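Long-range contact in Sodium/calcium exchanger membrane region domain-containing protein (Archaeoglobus fulgidus, PDB 4KPP), which probably exchanges protons for calcium ions across the membrane, as a member of the sodium/calcium exchanger family: residues V132-L145 against V271-V283. Numbering follows the deposited sequence.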
# COMPACT_ATOMS: atom_id res chain seq x y z
N VAL A 132 18.06 2.47 -11.72
CA VAL A 132 17.77 3.02 -10.41
C VAL A 132 18.41 2.16 -9.32
O VAL A 132 18.14 0.96 -9.23
CB VAL A 132 16.25 3.12 -10.15
CG1 VAL A 132 15.97 3.34 -8.68
CG2 VAL A 132 15.64 4.23 -10.99
N GLU A 133 19.25 2.78 -8.49
CA GLU A 133 19.94 2.06 -7.43
C GLU A 133 19.25 2.24 -6.08
O GLU A 133 18.74 3.32 -5.77
CB GLU A 133 21.40 2.50 -7.35
CG GLU A 133 21.59 4.00 -7.34
CD GLU A 133 23.04 4.40 -7.49
OE1 GLU A 133 23.34 5.62 -7.45
OE2 GLU A 133 23.89 3.50 -7.65
N LEU A 134 19.23 1.17 -5.28
CA LEU A 134 18.60 1.21 -3.97
C LEU A 134 19.64 1.13 -2.84
O LEU A 134 20.74 0.62 -3.04
CB LEU A 134 17.57 0.09 -3.82
CG LEU A 134 16.35 0.07 -4.74
CD1 LEU A 134 15.91 1.49 -5.12
CD2 LEU A 134 16.60 -0.77 -5.98
N ASP A 135 19.27 1.62 -1.66
CA ASP A 135 20.15 1.61 -0.50
C ASP A 135 20.41 0.19 -0.01
O ASP A 135 19.70 -0.74 -0.40
CB ASP A 135 19.55 2.44 0.63
CG ASP A 135 18.86 3.70 0.14
OD1 ASP A 135 19.53 4.74 0.01
OD2 ASP A 135 17.64 3.64 -0.13
N ASP A 136 21.41 0.02 0.85
CA ASP A 136 21.73 -1.28 1.41
C ASP A 136 20.67 -1.74 2.40
O ASP A 136 20.51 -2.94 2.64
CB ASP A 136 23.10 -1.26 2.10
CG ASP A 136 24.25 -1.09 1.12
OD1 ASP A 136 24.09 -1.50 -0.05
OD2 ASP A 136 25.30 -0.56 1.53
N GLY A 137 19.95 -0.78 2.97
CA GLY A 137 18.94 -1.07 3.97
C GLY A 137 17.75 -1.82 3.40
O GLY A 137 16.96 -2.40 4.15
N ILE A 138 17.62 -1.81 2.08
CA ILE A 138 16.53 -2.50 1.39
C ILE A 138 16.56 -4.01 1.66
O ILE A 138 15.52 -4.67 1.64
CB ILE A 138 16.54 -2.16 -0.13
CG1 ILE A 138 15.84 -0.82 -0.36
CG2 ILE A 138 15.83 -3.21 -0.96
CD1 ILE A 138 14.40 -0.80 0.14
N ARG A 139 17.75 -4.54 1.94
CA ARG A 139 17.89 -5.97 2.23
C ARG A 139 17.00 -6.42 3.39
O ARG A 139 16.63 -7.59 3.48
CB ARG A 139 19.35 -6.32 2.54
CG ARG A 139 20.32 -6.07 1.41
CD ARG A 139 21.65 -6.76 1.69
NE ARG A 139 22.78 -6.12 1.01
CZ ARG A 139 23.22 -6.46 -0.19
NH1 ARG A 139 24.26 -5.83 -0.72
NH2 ARG A 139 22.63 -7.43 -0.87
N LEU A 140 16.66 -5.49 4.27
CA LEU A 140 15.72 -5.75 5.35
C LEU A 140 14.36 -6.12 4.77
O LEU A 140 13.86 -7.22 5.00
CB LEU A 140 15.59 -4.50 6.24
CG LEU A 140 15.19 -4.63 7.72
CD1 LEU A 140 14.54 -3.34 8.20
CD2 LEU A 140 14.29 -5.82 8.01
N GLU A 141 13.77 -5.20 4.01
CA GLU A 141 12.45 -5.42 3.44
C GLU A 141 12.43 -6.62 2.49
O GLU A 141 11.42 -7.31 2.40
CB GLU A 141 11.90 -4.17 2.74
CG GLU A 141 12.90 -3.04 2.57
CD GLU A 141 13.04 -2.18 3.82
OE1 GLU A 141 12.01 -1.73 4.35
OE2 GLU A 141 14.19 -1.96 4.25
N ILE A 142 13.54 -6.85 1.81
CA ILE A 142 13.68 -8.00 0.91
C ILE A 142 13.47 -9.31 1.67
O ILE A 142 12.75 -10.20 1.21
CB ILE A 142 15.06 -8.02 0.22
CG1 ILE A 142 15.18 -6.85 -0.76
CG2 ILE A 142 15.28 -9.34 -0.50
CD1 ILE A 142 16.50 -6.81 -1.50
N PHE A 143 14.10 -9.41 2.83
CA PHE A 143 14.00 -10.60 3.68
C PHE A 143 12.56 -10.88 4.08
O PHE A 143 12.08 -12.01 3.97
CB PHE A 143 14.87 -10.42 4.92
CG PHE A 143 14.77 -11.55 5.90
CD1 PHE A 143 15.54 -12.69 5.74
CD2 PHE A 143 13.93 -11.47 7.00
CE1 PHE A 143 15.46 -13.74 6.64
CE2 PHE A 143 13.84 -12.51 7.90
CZ PHE A 143 14.61 -13.64 7.72
N PHE A 144 11.87 -9.85 4.57
CA PHE A 144 10.49 -10.02 5.03
C PHE A 144 9.52 -10.22 3.88
O PHE A 144 8.50 -10.89 4.04
CB PHE A 144 10.07 -8.85 5.91
CG PHE A 144 10.54 -8.98 7.33
CD1 PHE A 144 9.86 -9.80 8.22
CD2 PHE A 144 11.67 -8.31 7.76
CE1 PHE A 144 10.29 -9.94 9.52
CE2 PHE A 144 12.10 -8.45 9.07
CZ PHE A 144 11.41 -9.26 9.94
N LEU A 145 9.84 -9.64 2.73
CA LEU A 145 9.04 -9.84 1.53
C LEU A 145 9.13 -11.30 1.10
O LEU A 145 8.14 -11.90 0.68
CB LEU A 145 9.55 -8.93 0.41
CG LEU A 145 8.56 -7.93 -0.19
CD1 LEU A 145 7.53 -7.50 0.84
CD2 LEU A 145 9.32 -6.73 -0.72
N VAL A 271 15.38 9.75 -5.33
CA VAL A 271 14.87 8.49 -5.88
C VAL A 271 14.95 7.34 -4.88
O VAL A 271 14.04 6.53 -4.79
CB VAL A 271 15.63 8.10 -7.16
CG1 VAL A 271 15.01 6.87 -7.79
CG2 VAL A 271 15.63 9.26 -8.15
N SER A 272 16.05 7.28 -4.12
CA SER A 272 16.27 6.21 -3.15
C SER A 272 15.19 6.17 -2.07
O SER A 272 14.57 5.14 -1.84
CB SER A 272 17.64 6.36 -2.50
OG SER A 272 18.67 6.22 -3.47
N ALA A 273 14.99 7.30 -1.40
CA ALA A 273 13.98 7.40 -0.36
C ALA A 273 12.58 7.14 -0.92
O ALA A 273 11.74 6.54 -0.25
CB ALA A 273 14.04 8.76 0.31
N SER A 274 12.35 7.58 -2.15
CA SER A 274 11.07 7.38 -2.81
C SER A 274 10.80 5.89 -3.02
O SER A 274 9.69 5.41 -2.77
CB SER A 274 11.04 8.12 -4.15
OG SER A 274 9.77 8.03 -4.75
N MET A 275 11.81 5.16 -3.47
CA MET A 275 11.68 3.72 -3.67
C MET A 275 11.64 2.96 -2.34
O MET A 275 10.99 1.92 -2.25
CB MET A 275 12.81 3.18 -4.55
CG MET A 275 12.81 3.69 -5.98
SD MET A 275 11.25 3.41 -6.85
CE MET A 275 11.00 1.65 -6.60
N ASN A 276 12.34 3.47 -1.34
CA ASN A 276 12.30 2.88 -0.00
C ASN A 276 10.87 2.81 0.52
O ASN A 276 10.48 1.83 1.16
CB ASN A 276 13.16 3.67 0.98
CG ASN A 276 14.64 3.39 0.83
OD1 ASN A 276 15.03 2.32 0.38
ND2 ASN A 276 15.47 4.36 1.21
N ALA A 277 10.10 3.86 0.25
CA ALA A 277 8.73 3.96 0.73
C ALA A 277 7.81 3.01 -0.02
O ALA A 277 6.97 2.34 0.59
CB ALA A 277 8.24 5.40 0.61
N LEU A 278 7.97 2.95 -1.33
CA LEU A 278 7.15 2.08 -2.17
C LEU A 278 7.41 0.61 -1.86
O LEU A 278 6.50 -0.22 -1.90
CB LEU A 278 7.41 2.34 -3.65
CG LEU A 278 6.97 3.70 -4.21
CD1 LEU A 278 7.14 3.70 -5.71
CD2 LEU A 278 5.53 4.01 -3.82
N ILE A 279 8.66 0.28 -1.56
CA ILE A 279 9.03 -1.09 -1.23
C ILE A 279 8.53 -1.47 0.16
O ILE A 279 7.99 -2.56 0.36
CB ILE A 279 10.56 -1.30 -1.35
CG1 ILE A 279 10.99 -1.19 -2.81
CG2 ILE A 279 10.97 -2.64 -0.74
CD1 ILE A 279 12.49 -1.09 -3.02
N SER A 280 8.68 -0.55 1.11
CA SER A 280 8.18 -0.75 2.47
C SER A 280 6.65 -0.79 2.50
O SER A 280 6.06 -1.51 3.31
CB SER A 280 8.70 0.34 3.41
OG SER A 280 8.17 0.18 4.71
N SER A 281 6.01 -0.00 1.64
CA SER A 281 4.56 -0.01 1.53
C SER A 281 4.07 -1.35 1.02
O SER A 281 3.02 -1.84 1.43
CB SER A 281 4.07 1.11 0.61
OG SER A 281 2.67 1.06 0.45
N LYS A 282 4.84 -1.94 0.11
CA LYS A 282 4.57 -3.30 -0.35
C LYS A 282 4.65 -4.26 0.82
O LYS A 282 3.83 -5.16 0.94
CB LYS A 282 5.54 -3.71 -1.47
CG LYS A 282 5.57 -5.22 -1.77
CD LYS A 282 4.23 -5.76 -2.25
CE LYS A 282 4.30 -7.28 -2.40
NZ LYS A 282 2.99 -7.89 -2.78
N VAL A 283 5.63 -4.05 1.71
CA VAL A 283 5.79 -4.92 2.87
C VAL A 283 4.54 -4.96 3.75
O VAL A 283 4.03 -6.03 4.04
CB VAL A 283 7.03 -4.53 3.72
CG1 VAL A 283 7.14 -5.43 4.95
CG2 VAL A 283 8.29 -4.61 2.89
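The side chains of Asp135 and Asn276 run roughly perpendicular, with the carboxylate and amide planes turned 40° apart. Asn276 ND2 donates to Asp135 OD2 at 2.7 Å in a bent bond, reaching the oxygen from above the carboxylate plane, 47° out of it. The other carboxylate oxygen, Asp135 OD1, lies 3.5 Å from Ser272 CB, one helical turn before Asn276; serine is small enough to let the carboxylate settle there. Asp135 sits in the turn between strand 131-133 and helix 138-152, where a short polar residue can tie the turn to helix 271-285.

Most of the remaining contact is between aliphatic groups. Ile138 and Ile279 meet tip to tip, CD1 to CD1 at 3.7 Å, while Leu134 CD1 lies 3.6 Å from Met275 CB. Farther along, Leu145 CD1 packs 3.6 Å from Val283 CG2, and Val283 CG2 also touches Glu141 CB. Glu141 has a nearly eclipsed first torsion (chi1 10°) and a bend at chi2; its OE1 and Ser280 OG both hydrogen-bond Tyr176 OH, which thus bridges the two helices through a polar spot in an oily interface.

The backbones of Val132 and Leu134 pair with Ile336 and Leu334, close to the calcium-binding Asp333 and Lys335. The contact between the nearly parallel helices joins segments from the two sodium/calcium exchanger regions of the chain, consistent with the two-repeat build of this family.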